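Long-range contact in amino acid adenylation domain-containing protein (Bacillus stratosphericus LAMA 585, PDB 6ULY), which probably selects a branched keto acid and activates it with ATP as the acyl adenylate for nonribosomal depsipeptide synthesis: residues F209-H223 / W256-A270. Sequence-based numbering, arbitrary orientation.
With QA7 (5'-O-{(S)-hydroxy[(4-methyl-2-oxopentanoyl)oxy]phosphoryl}adenosine), chain C.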
ATOM      1  N   PHE A 209      -5.356 -22.857 -29.939  1.00 46.84           N
ATOM      2  CA  PHE A 209      -4.535 -23.910 -29.364  1.00 47.41           C
ATOM      3  C   PHE A 209      -5.185 -25.267 -29.608  1.00 53.76           C
ATOM      4  O   PHE A 209      -6.410 -25.393 -29.672  1.00 53.72           O
ATOM      5  CB  PHE A 209      -4.341 -23.681 -27.864  1.00 41.51           C
ATOM      6  CG  PHE A 209      -3.475 -22.490 -27.534  1.00 48.29           C
ATOM      7  CD1 PHE A 209      -2.458 -22.087 -28.384  1.00 46.31           C
ATOM      8  CD2 PHE A 209      -3.682 -21.778 -26.363  1.00 46.50           C
ATOM      9  CE1 PHE A 209      -1.667 -20.998 -28.072  1.00 43.09           C
ATOM     10  CE2 PHE A 209      -2.897 -20.690 -26.049  1.00 36.01           C
ATOM     11  CZ  PHE A 209      -1.888 -20.300 -26.904  1.00 44.72           C
ATOM     12  N   THR A 210      -4.344 -26.292 -29.747  1.00 50.36           N
ATOM     13  CA  THR A 210      -4.802 -27.629 -30.083  1.00 49.85           C
ATOM     14  C   THR A 210      -3.960 -28.662 -29.349  1.00 47.49           C
ATOM     15  O   THR A 210      -2.914 -28.352 -28.768  1.00 47.12           O
ATOM     16  CB  THR A 210      -4.724 -27.883 -31.592  1.00 46.00           C
ATOM     17  OG1 THR A 210      -3.382 -27.662 -32.038  1.00 50.92           O
ATOM     18  CG2 THR A 210      -5.666 -26.956 -32.346  1.00 50.46           C
ATOM     19  N   GLN A 211      -4.427 -29.912 -29.394  1.00 45.76           N
ATOM     20  CA  GLN A 211      -3.714 -31.013 -28.761  1.00 48.29           C
ATOM     21  C   GLN A 211      -2.370 -31.290 -29.422  1.00 47.51           C
ATOM     22  O   GLN A 211      -1.542 -31.996 -28.836  1.00 44.01           O
ATOM     23  CB  GLN A 211      -4.569 -32.282 -28.792  1.00 52.47           C
ATOM     24  CG  GLN A 211      -3.942 -33.471 -28.075  1.00 53.25           C
ATOM     25  CD  GLN A 211      -4.847 -34.689 -28.044  1.00 53.37           C
ATOM     26  OE1 GLN A 211      -4.417 -35.801 -28.347  1.00 56.69           O
ATOM     27  NE2 GLN A 211      -6.103 -34.486 -27.664  1.00 50.96           N
ATOM     28  N   GLU A 212      -2.136 -30.758 -30.620  1.00 48.33           N
ATOM     29  CA  GLU A 212      -0.882 -30.971 -31.327  1.00 49.30           C
ATOM     30  C   GLU A 212       0.183 -29.943 -30.976  1.00 54.21           C
ATOM     31  O   GLU A 212       1.326 -30.083 -31.422  1.00 51.49           O
ATOM     32  CB  GLU A 212      -1.122 -30.958 -32.841  1.00 57.18           C
ATOM     33  CG  GLU A 212      -1.299 -32.354 -33.433  1.00 70.23           C
ATOM     34  CD  GLU A 212      -2.369 -33.159 -32.718  1.00 70.07           C
ATOM     35  OE1 GLU A 212      -3.520 -32.680 -32.640  1.00 67.71           O
ATOM     36  OE2 GLU A 212      -2.055 -34.264 -32.222  1.00 71.31           O
ATOM     37  N   ASP A 213      -0.158 -28.923 -30.192  1.00 51.75           N
ATOM     38  CA  ASP A 213       0.841 -27.959 -29.754  1.00 55.51           C
ATOM     39  C   ASP A 213       1.942 -28.656 -28.961  1.00 44.97           C
ATOM     40  O   ASP A 213       1.715 -29.671 -28.298  1.00 45.67           O
ATOM     41  CB  ASP A 213       0.194 -26.867 -28.891  1.00 48.91           C
ATOM     42  CG  ASP A 213      -0.788 -26.000 -29.667  1.00 52.85           C
ATOM     43  OD1 ASP A 213      -0.683 -25.936 -30.909  1.00 57.24           O
ATOM     44  OD2 ASP A 213      -1.662 -25.369 -29.025  1.00 53.91           O
ATOM     45  N   VAL A 214       3.148 -28.100 -29.037  1.00 46.47           N
ATOM     46  CA  VAL A 214       4.254 -28.475 -28.162  1.00 47.61           C
ATOM     47  C   VAL A 214       4.628 -27.237 -27.353  1.00 44.39           C
ATOM     48  O   VAL A 214       5.059 -26.226 -27.921  1.00 40.28           O
ATOM     49  CB  VAL A 214       5.459 -29.012 -28.951  1.00 45.76           C
ATOM     50  CG1 VAL A 214       6.585 -29.387 -28.000  1.00 49.34           C
ATOM     51  CG2 VAL A 214       5.049 -30.220 -29.805  1.00 41.83           C
ATOM     52  N   SER A 215       4.453 -27.312 -26.038  1.00 40.55           N
ATOM     53  CA  SER A 215       4.573 -26.148 -25.175  1.00 47.06           C
ATOM     54  C   SER A 215       5.889 -26.165 -24.409  1.00 40.41           C
ATOM     55  O   SER A 215       6.300 -27.198 -23.874  1.00 43.23           O
ATOM     56  CB  SER A 215       3.408 -26.084 -24.185  1.00 41.06           C
ATOM     57  OG  SER A 215       3.458 -24.885 -23.434  1.00 46.34           O
ATOM     58  N   LEU A 216       6.537 -25.003 -24.355  1.00 41.14           N
ATOM     59  CA  LEU A 216       7.749 -24.805 -23.568  1.00 42.71           C
ATOM     60  C   LEU A 216       7.541 -23.621 -22.635  1.00 41.12           C
ATOM     61  O   LEU A 216       7.212 -22.520 -23.090  1.00 35.60           O
ATOM     62  CB  LEU A 216       8.962 -24.561 -24.472  1.00 36.43           C
ATOM     63  CG  LEU A 216      10.260 -24.208 -23.745  1.00 39.92           C
ATOM     64  CD1 LEU A 216      10.709 -25.330 -22.822  1.00 38.33           C
ATOM     65  CD2 LEU A 216      11.334 -23.874 -24.755  1.00 40.46           C
ATOM     66  N   ASP A 217       7.743 -23.842 -21.337  1.00 42.72           N
ATOM     67  CA  ASP A 217       7.587 -22.788 -20.340  1.00 39.81           C
ATOM     68  C   ASP A 217       8.660 -22.945 -19.273  1.00 43.29           C
ATOM     69  O   ASP A 217       8.754 -23.998 -18.633  1.00 43.46           O
ATOM     70  CB  ASP A 217       6.196 -22.830 -19.697  1.00 39.81           C
ATOM     71  CG  ASP A 217       5.852 -21.546 -18.961  1.00 45.00           C
ATOM     72  OD1 ASP A 217       4.666 -21.354 -18.612  1.00 43.98           O
ATOM     73  OD2 ASP A 217       6.763 -20.713 -18.755  1.00 41.32           O
ATOM     74  N   TRP A 218       9.459 -21.897 -19.082  1.00 40.83           N
ATOM     75  CA  TRP A 218      10.379 -21.808 -17.958  1.00 46.34           C
ATOM     76  C   TRP A 218       9.938 -20.796 -16.909  1.00 45.61           C
ATOM     77  O   TRP A 218      10.565 -20.714 -15.845  1.00 42.33           O
ATOM     78  CB  TRP A 218      11.792 -21.449 -18.448  1.00 41.46           C
ATOM     79  CG  TRP A 218      11.848 -20.232 -19.321  1.00 40.32           C
ATOM     80  CD1 TRP A 218      11.916 -20.202 -20.683  1.00 38.75           C
ATOM     81  CD2 TRP A 218      11.849 -18.865 -18.888  1.00 39.67           C
ATOM     82  NE1 TRP A 218      11.958 -18.901 -21.126  1.00 40.46           N
ATOM     83  CE2 TRP A 218      11.922 -18.062 -20.042  1.00 37.50           C
ATOM     84  CE3 TRP A 218      11.796 -18.245 -17.638  1.00 41.20           C
ATOM     85  CZ2 TRP A 218      11.930 -16.674 -19.984  1.00 43.38           C
ATOM     86  CZ3 TRP A 218      11.810 -16.868 -17.580  1.00 36.75           C
ATOM     87  CH2 TRP A 218      11.879 -16.095 -18.746  1.00 42.01           C
ATOM     88  N   MET A 219       8.882 -20.032 -17.171  1.00 44.64           N
ATOM     89  CA  MET A 219       8.400 -19.077 -16.191  1.00 41.43           C
ATOM     90  C   MET A 219       7.835 -19.809 -14.973  1.00 43.02           C
ATOM     91  O   MET A 219       7.348 -20.937 -15.086  1.00 40.09           O
ATOM     92  CB  MET A 219       7.336 -18.178 -16.810  1.00 41.09           C
ATOM     93  CG  MET A 219       7.912 -17.053 -17.654  1.00 38.73           C
ATOM     94  SD  MET A 219       8.765 -15.823 -16.648  1.00 44.75           S
ATOM     95  CE  MET A 219       7.381 -15.056 -15.796  1.00 38.31           C
ATOM     96  N   PRO A 220       7.889 -19.188 -13.794  1.00 40.53           N
ATOM     97  CA  PRO A 220       7.414 -19.865 -12.580  1.00 43.67           C
ATOM     98  C   PRO A 220       5.953 -20.282 -12.678  1.00 46.82           C
ATOM     99  O   PRO A 220       5.099 -19.530 -13.157  1.00 39.06           O
ATOM    100  CB  PRO A 220       7.608 -18.809 -11.482  1.00 43.33           C
ATOM    101  CG  PRO A 220       8.595 -17.847 -12.032  1.00 48.10           C
ATOM    102  CD  PRO A 220       8.373 -17.826 -13.511  1.00 47.18           C
ATOM    103  N   LEU A 221       5.667 -21.488 -12.183  1.00 46.58           N
ATOM    104  CA  LEU A 221       4.293 -21.960 -12.069  1.00 47.53           C
ATOM    105  C   LEU A 221       3.495 -21.191 -11.026  1.00 45.30           C
ATOM    106  O   LEU A 221       2.271 -21.345 -10.971  1.00 44.30           O
ATOM    107  CB  LEU A 221       4.274 -23.449 -11.726  1.00 46.97           C
ATOM    108  CG  LEU A 221       4.668 -24.413 -12.845  1.00 47.14           C
ATOM    109  CD1 LEU A 221       4.773 -25.829 -12.294  1.00 49.22           C
ATOM    110  CD2 LEU A 221       3.665 -24.345 -13.993  1.00 41.22           C
ATOM    111  N   ASP A 222       4.157 -20.390 -10.188  1.00 47.47           N
ATOM    112  CA  ASP A 222       3.465 -19.503  -9.264  1.00 42.04           C
ATOM    113  C   ASP A 222       3.042 -18.196  -9.919  1.00 44.43           C
ATOM    114  O   ASP A 222       2.334 -17.406  -9.286  1.00 43.87           O
ATOM    115  CB  ASP A 222       4.354 -19.211  -8.052  1.00 50.73           C
ATOM    116  CG  ASP A 222       5.681 -18.586  -8.438  1.00 55.32           C
ATOM    117  OD1 ASP A 222       5.742 -17.343  -8.575  1.00 55.83           O
ATOM    118  OD2 ASP A 222       6.663 -19.342  -8.610  1.00 58.56           O
ATOM    119  N   HIS A 223       3.475 -17.945 -11.152  1.00 41.00           N
ATOM    120  CA  HIS A 223       2.964 -16.846 -11.959  1.00 39.19           C
ATOM    121  C   HIS A 223       1.707 -17.314 -12.681  1.00 41.67           C
ATOM    122  O   HIS A 223       1.648 -18.442 -13.185  1.00 38.59           O
ATOM    123  CB  HIS A 223       4.021 -16.379 -12.965  1.00 39.15           C
ATOM    124  CG  HIS A 223       3.704 -15.071 -13.627  1.00 46.42           C
ATOM    125  ND1 HIS A 223       2.511 -14.829 -14.274  1.00 40.66           N
ATOM    126  CD2 HIS A 223       4.440 -13.941 -13.760  1.00 39.67           C
ATOM    127  CE1 HIS A 223       2.519 -13.603 -14.765  1.00 44.88           C
ATOM    128  NE2 HIS A 223       3.679 -13.043 -14.468  1.00 52.15           N
ATOM    129  N   TRP A 256      16.829 -20.933 -23.680  1.00 48.17           N
ATOM    130  CA  TRP A 256      15.521 -20.811 -24.312  1.00 47.62           C
ATOM    131  C   TRP A 256      15.589 -21.280 -25.758  1.00 46.55           C
ATOM    132  O   TRP A 256      14.764 -22.085 -26.207  1.00 44.21           O
ATOM    133  CB  TRP A 256      15.039 -19.360 -24.235  1.00 42.41           C
ATOM    134  CG  TRP A 256      13.552 -19.169 -24.331  1.00 46.22           C
ATOM    135  CD1 TRP A 256      12.587 -20.138 -24.310  1.00 42.07           C
ATOM    136  CD2 TRP A 256      12.860 -17.919 -24.456  1.00 46.39           C
ATOM    137  NE1 TRP A 256      11.342 -19.567 -24.419  1.00 44.88           N
ATOM    138  CE2 TRP A 256      11.481 -18.206 -24.510  1.00 44.81           C
ATOM    139  CE3 TRP A 256      13.275 -16.585 -24.535  1.00 44.43           C
ATOM    140  CZ2 TRP A 256      10.516 -17.209 -24.633  1.00 41.91           C
ATOM    141  CZ3 TRP A 256      12.314 -15.596 -24.660  1.00 44.97           C
ATOM    142  CH2 TRP A 256      10.950 -15.914 -24.706  1.00 43.07           C
ATOM    143  N   LEU A 257      16.578 -20.788 -26.505  1.00 43.30           N
ATOM    144  CA  LEU A 257      16.737 -21.221 -27.888  1.00 50.76           C
ATOM    145  C   LEU A 257      16.973 -22.725 -27.965  1.00 46.55           C
ATOM    146  O   LEU A 257      16.285 -23.434 -28.708  1.00 42.56           O
ATOM    147  CB  LEU A 257      17.884 -20.454 -28.548  1.00 50.16           C
ATOM    148  CG  LEU A 257      17.738 -18.930 -28.565  1.00 47.27           C
ATOM    149  CD1 LEU A 257      18.805 -18.306 -29.456  1.00 48.88           C
ATOM    150  CD2 LEU A 257      16.351 -18.507 -29.021  1.00 50.93           C
ATOM    151  N   ASP A 258      17.938 -23.233 -27.191  1.00 48.28           N
ATOM    152  CA  ASP A 258      18.217 -24.668 -27.194  1.00 47.60           C
ATOM    153  C   ASP A 258      16.949 -25.470 -26.956  1.00 50.20           C
ATOM    154  O   ASP A 258      16.711 -26.498 -27.606  1.00 50.17           O
ATOM    155  CB  ASP A 258      19.235 -25.020 -26.108  1.00 50.09           C
ATOM    156  CG  ASP A 258      20.540 -24.287 -26.264  1.00 43.15           C
ATOM    157  OD1 ASP A 258      20.744 -23.629 -27.305  1.00 39.34           O
ATOM    158  OD2 ASP A 258      21.358 -24.372 -25.329  1.00 46.65           O
ATOM    159  N   TRP A 259      16.138 -25.026 -25.996  1.00 44.97           N
ATOM    160  CA  TRP A 259      14.953 -25.776 -25.604  1.00 47.57           C
ATOM    161  C   TRP A 259      13.909 -25.762 -26.713  1.00 46.10           C
ATOM    162  O   TRP A 259      13.363 -26.809 -27.078  1.00 44.84           O
ATOM    163  CB  TRP A 259      14.387 -25.195 -24.308  1.00 48.69           C
ATOM    164  CG  TRP A 259      15.272 -25.400 -23.101  1.00 47.35           C
ATOM    165  CD1 TRP A 259      16.208 -26.379 -22.924  1.00 48.35           C
ATOM    166  CD2 TRP A 259      15.298 -24.602 -21.905  1.00 46.91           C
ATOM    167  NE1 TRP A 259      16.807 -26.247 -21.693  1.00 47.53           N
ATOM    168  CE2 TRP A 259      16.272 -25.162 -21.051  1.00 43.81           C
ATOM    169  CE3 TRP A 259      14.593 -23.472 -21.474  1.00 47.31           C
ATOM    170  CZ2 TRP A 259      16.556 -24.633 -19.794  1.00 50.30           C
ATOM    171  CZ3 TRP A 259      14.880 -22.944 -20.222  1.00 44.63           C
ATOM    172  CH2 TRP A 259      15.854 -23.526 -19.399  1.00 51.40           C
ATOM    173  N   MET A 260      13.618 -24.582 -27.266  1.00 45.63           N
ATOM    174  CA  MET A 260      12.682 -24.513 -28.382  1.00 48.97           C
ATOM    175  C   MET A 260      13.116 -25.436 -29.511  1.00 46.63           C
ATOM    176  O   MET A 260      12.281 -26.064 -30.168  1.00 43.88           O
ATOM    177  CB  MET A 260      12.571 -23.080 -28.891  1.00 46.80           C
ATOM    178  CG  MET A 260      11.746 -22.174 -28.001  1.00 50.00           C
ATOM    179  SD  MET A 260      12.070 -20.433 -28.325  1.00 52.25           S
ATOM    180  CE  MET A 260      11.460 -20.252 -29.996  1.00 51.56           C
ATOM    181  N   ASP A 261      14.422 -25.529 -29.745  1.00 52.20           N
ATOM    182  CA  ASP A 261      14.945 -26.345 -30.833  1.00 51.21           C
ATOM    183  C   ASP A 261      14.902 -27.825 -30.479  1.00 49.43           C
ATOM    184  O   ASP A 261      14.429 -28.648 -31.268  1.00 53.44           O
ATOM    185  CB  ASP A 261      16.372 -25.900 -31.154  1.00 53.60           C
ATOM    186  CG  ASP A 261      17.110 -26.880 -32.040  1.00 49.91           C
ATOM    187  OD1 ASP A 261      17.155 -26.654 -33.269  1.00 47.88           O
ATOM    188  OD2 ASP A 261      17.641 -27.873 -31.502  1.00 51.58           O
ATOM    189  N   ARG A 262      15.361 -28.168 -29.274  1.00 48.81           N
ATOM    190  CA  ARG A 262      15.506 -29.564 -28.877  1.00 45.44           C
ATOM    191  C   ARG A 262      14.163 -30.275 -28.783  1.00 50.74           C
ATOM    192  O   ARG A 262      14.091 -31.486 -29.021  1.00 47.37           O
ATOM    193  CB  ARG A 262      16.257 -29.607 -27.547  1.00 51.22           C
ATOM    194  CG  ARG A 262      16.237 -30.901 -26.752  1.00 48.34           C
ATOM    195  CD  ARG A 262      17.034 -30.649 -25.469  1.00 52.80           C
ATOM    196  NE  ARG A 262      16.921 -31.689 -24.452  1.00 55.21           N
ATOM    197  CZ  ARG A 262      17.242 -31.510 -23.172  1.00 61.77           C
ATOM    198  NH1 ARG A 262      17.686 -30.328 -22.750  1.00 58.90           N
ATOM    199  NH2 ARG A 262      17.116 -32.507 -22.306  1.00 67.29           N
ATOM    200  N   TYR A 263      13.091 -29.556 -28.450  1.00 56.50           N
ATOM    201  CA  TYR A 263      11.768 -30.154 -28.340  1.00 51.22           C
ATOM    202  C   TYR A 263      10.827 -29.704 -29.448  1.00 46.46           C
ATOM    203  O   TYR A 263       9.649 -30.074 -29.434  1.00 50.66           O
ATOM    204  CB  TYR A 263      11.167 -29.841 -26.972  1.00 52.43           C
ATOM    205  CG  TYR A 263      11.926 -30.484 -25.835  1.00 54.12           C
ATOM    206  CD1 TYR A 263      11.677 -31.801 -25.465  1.00 48.19           C
ATOM    207  CD2 TYR A 263      12.898 -29.780 -25.139  1.00 55.45           C
ATOM    208  CE1 TYR A 263      12.368 -32.396 -24.427  1.00 51.86           C
ATOM    209  CE2 TYR A 263      13.599 -30.367 -24.096  1.00 56.22           C
ATOM    210  CZ  TYR A 263      13.332 -31.675 -23.745  1.00 62.09           C
ATOM    211  OH  TYR A 263      14.030 -32.256 -22.708  1.00 57.82           O
ATOM    212  N   ARG A 264      11.321 -28.941 -30.420  1.00 42.50           N
ATOM    213  CA  ARG A 264      10.499 -28.463 -31.526  1.00 48.36           C
ATOM    214  C   ARG A 264       9.232 -27.790 -31.000  1.00 53.35           C
ATOM    215  O   ARG A 264       8.117 -28.062 -31.450  1.00 45.63           O
ATOM    216  CB  ARG A 264      10.162 -29.607 -32.485  1.00 60.76           C
ATOM    217  CG  ARG A 264      11.388 -30.324 -33.032  1.00 67.67           C
ATOM    218  CD  ARG A 264      11.011 -31.406 -34.028  1.00 86.06           C
ATOM    219  NE  ARG A 264      11.697 -32.668 -33.752  1.00106.69           N
ATOM    220  CZ  ARG A 264      12.969 -32.917 -34.053  1.00106.70           C
ATOM    221  NH1 ARG A 264      13.715 -31.991 -34.641  1.00 95.44           N
ATOM    222  NH2 ARG A 264      13.499 -34.098 -33.761  1.00 98.97           N
ATOM    223  N   ALA A 265       9.419 -26.897 -30.028  1.00 49.49           N
ATOM    224  CA  ALA A 265       8.291 -26.234 -29.392  1.00 44.98           C
ATOM    225  C   ALA A 265       7.521 -25.399 -30.405  1.00 42.18           C
ATOM    226  O   ALA A 265       8.107 -24.735 -31.264  1.00 46.24           O
ATOM    227  CB  ALA A 265       8.774 -25.350 -28.241  1.00 47.20           C
ATOM    228  N   THR A 266       6.193 -25.448 -30.306  1.00 45.51           N
ATOM    229  CA  THR A 266       5.333 -24.622 -31.140  1.00 47.19           C
ATOM    230  C   THR A 266       4.841 -23.369 -30.427  1.00 44.76           C
ATOM    231  O   THR A 266       4.417 -22.420 -31.096  1.00 41.79           O
ATOM    232  CB  THR A 266       4.125 -25.435 -31.629  1.00 50.72           C
ATOM    233  OG1 THR A 266       3.242 -25.701 -30.532  1.00 41.78           O
ATOM    234  CG2 THR A 266       4.589 -26.766 -32.237  1.00 54.12           C
ATOM    235  N   LYS A 267       4.903 -23.332 -29.098  1.00 41.96           N
ATOM    236  CA  LYS A 267       4.467 -22.154 -28.364  1.00 47.19           C
ATOM    237  C   LYS A 267       5.280 -22.024 -27.086  1.00 43.98           C
ATOM    238  O   LYS A 267       5.756 -23.017 -26.528  1.00 41.31           O
ATOM    239  CB  LYS A 267       2.969 -22.209 -28.031  1.00 40.65           C
ATOM    240  CG  LYS A 267       2.587 -23.323 -27.072  1.00 44.70           C
ATOM    241  CD  LYS A 267       1.086 -23.346 -26.803  1.00 48.18           C
ATOM    242  CE  LYS A 267       0.753 -24.336 -25.701  1.00 46.75           C
ATOM    243  NZ  LYS A 267      -0.690 -24.386 -25.383  1.00 52.09           N
ATOM    244  N   THR A 268       5.419 -20.781 -26.629  1.00 42.82           N
ATOM    245  CA  THR A 268       6.155 -20.448 -25.416  1.00 39.81           C
ATOM    246  C   THR A 268       5.766 -19.024 -25.039  1.00 39.86           C
ATOM    247  O   THR A 268       5.033 -18.351 -25.769  1.00 43.38           O
ATOM    248  CB  THR A 268       7.668 -20.594 -25.623  1.00 39.97           C
ATOM    249  OG1 THR A 268       8.344 -20.513 -24.364  1.00 38.59           O
ATOM    250  CG2 THR A 268       8.200 -19.511 -26.553  1.00 41.16           C
ATOM    251  N   TRP A 269       6.256 -18.566 -23.889  1.00 34.98           N
ATOM    252  CA  TRP A 269       5.982 -17.195 -23.477  1.00 43.26           C
ATOM    253  C   TRP A 269       7.037 -16.721 -22.492  1.00 39.80           C
ATOM    254  O   TRP A 269       7.792 -17.512 -21.921  1.00 41.67           O
ATOM    255  CB  TRP A 269       4.594 -17.065 -22.842  1.00 38.79           C
ATOM    256  CG  TRP A 269       4.548 -17.439 -21.396  1.00 32.32           C
ATOM    257  CD1 TRP A 269       4.568 -18.698 -20.870  1.00 37.37           C
ATOM    258  CD2 TRP A 269       4.447 -16.542 -20.285  1.00 40.33           C
ATOM    259  NE1 TRP A 269       4.495 -18.640 -19.499  1.00 39.25           N
ATOM    260  CE2 TRP A 269       4.416 -17.326 -19.116  1.00 37.81           C
ATOM    261  CE3 TRP A 269       4.382 -15.150 -20.165  1.00 35.14           C
ATOM    262  CZ2 TRP A 269       4.330 -16.766 -17.845  1.00 39.06           C
ATOM    263  CZ3 TRP A 269       4.294 -14.598 -18.905  1.00 39.40           C
ATOM    264  CH2 TRP A 269       4.270 -15.403 -17.762  1.00 38.93           C
ATOM    265  N   ALA A 270       7.060 -15.407 -22.294  1.00 39.84           N
ATOM    266  CA  ALA A 270       7.909 -14.762 -21.303  1.00 38.42           C
ATOM    267  C   ALA A 270       7.519 -13.286 -21.230  1.00 45.74           C
ATOM    268  O   ALA A 270       6.934 -12.754 -22.179  1.00 41.38           O
ATOM    269  CB  ALA A 270       9.398 -14.903 -21.661  1.00 43.85           C
TER
HETATM  270  C01 QA7 C 701      -0.238 -12.232 -20.036  1.00 44.33           C
HETATM  271  C02 QA7 C 701       0.176 -12.681 -18.685  1.00 40.95           C
HETATM  272  C03 QA7 C 701      -0.517 -13.968 -18.330  1.00 43.30           C
HETATM  273  C04 QA7 C 701      -0.040 -11.498 -17.798  1.00 43.01           C
HETATM  274  C05 QA7 C 701      -0.597 -11.738 -16.430  1.00 44.10           C
HETATM  275  C06 QA7 C 701       0.104 -11.161 -15.245  1.00 42.01           C
HETATM  276  C10 QA7 C 701      -0.615  -8.152 -13.669  1.00 43.28           C
HETATM  277  C11 QA7 C 701      -0.167  -6.885 -13.960  1.00 47.53           C
HETATM  278  C12 QA7 C 701      -1.283  -6.100 -14.769  1.00 49.13           C
HETATM  279  C13 QA7 C 701      -0.653  -5.300 -15.446  1.00 49.35           C
HETATM  280  C14 QA7 C 701       0.829  -5.958 -15.730  1.00 50.13           C
HETATM  281  C16 QA7 C 701       0.570  -7.558 -17.474  1.00 47.33           C
HETATM  282  C18 QA7 C 701       1.102  -6.426 -19.200  1.00 44.48           C
HETATM  283  C19 QA7 C 701       1.409  -5.903 -20.452  1.00 39.75           C
HETATM  284  C21 QA7 C 701       1.854  -3.922 -19.526  1.00 45.70           C
HETATM  285  C23 QA7 C 701       1.203  -5.622 -18.146  1.00 44.86           C
HETATM  286  N15 QA7 C 701       0.877  -6.361 -17.077  1.00 45.42           N
HETATM  287  N17 QA7 C 701       0.701  -7.619 -18.766  1.00 46.52           N
HETATM  288  N20 QA7 C 701       1.765  -4.670 -20.565  1.00 47.49           N
HETATM  289  N22 QA7 C 701       1.590  -4.353 -18.346  1.00 47.65           N
HETATM  290  N24 QA7 C 701       1.302  -6.724 -21.580  1.00 43.04           N
HETATM  291  O07 QA7 C 701      -0.406 -11.231 -13.998  1.00 48.97           O
HETATM  292  O09 QA7 C 701       0.298  -8.874 -12.931  1.00 48.93           O
HETATM  293  O25 QA7 C 701       0.959  -6.929 -14.945  1.00 45.76           O
HETATM  294  O26 QA7 C 701      -0.330  -4.051 -14.804  1.00 51.27           O
HETATM  295  O27 QA7 C 701      -2.375  -5.454 -13.961  1.00 49.27           O
HETATM  296  O28 QA7 C 701       1.102 -11.129 -12.139  1.00 59.20           O
HETATM  297  O29 QA7 C 701      -1.011 -10.499 -11.783  1.00 42.14           O
HETATM  298  O30 QA7 C 701       1.095 -10.651 -15.414  1.00 45.83           O
HETATM  299  O31 QA7 C 701      -1.566 -12.316 -16.312  1.00 46.39           O
HETATM  300  P08 QA7 C 701       0.029 -10.408 -12.714  1.00 53.97           P
HETATM  301  O   HOH W   1       8.700 -19.618 -20.677  1.00 47.55           O
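Parallel strands 214-217 and 267-270 of the AMP-binding core pair here, and helix 256-262 packs against one face of the pair. Leu216 N donates to Lys267 O (3.0 Å), and Val214 O accepts from both Thr266 N and Lys267 N. Thr266 returns a bond through its side chain, OG1 taking Val214 N at 2.8 Å. On the helix side, Leu216 sets CD2 against Trp259 CB (3.4 Å) and the edge of Trp256. Trp218 meets Trp256 edge-to-face, five-membered rings perpendicular (90°), its NE1 over the Trp256 face. Thr268 OG1 links the layers: it donates to Leu216 O and, lying in the Trp256 indole plane, accepts from Trp256 NE1 (3.1 Å). On the other face, Lys267 CG lies between its backbone N and carbonyl carbon (chi1 65°); the extended chain brings NZ over the Phe209 ring centre, a cation-pi contact, and the ammonium is hydrogen-bonded to Asn234. Trp269 NE1 reaches Asp217 OD1 (2.9 Å) from above the carboxylate plane, while Met219 CG lies over the indole's six-membered ring. That indole turns its edge to the face of His223, whose CE1 is 3.3 Å from O30 of the keto acyl adenylate. Strands 240-243 and 297-301 flank the pair; helix 224-237 packs beside Phe209 and Trp269.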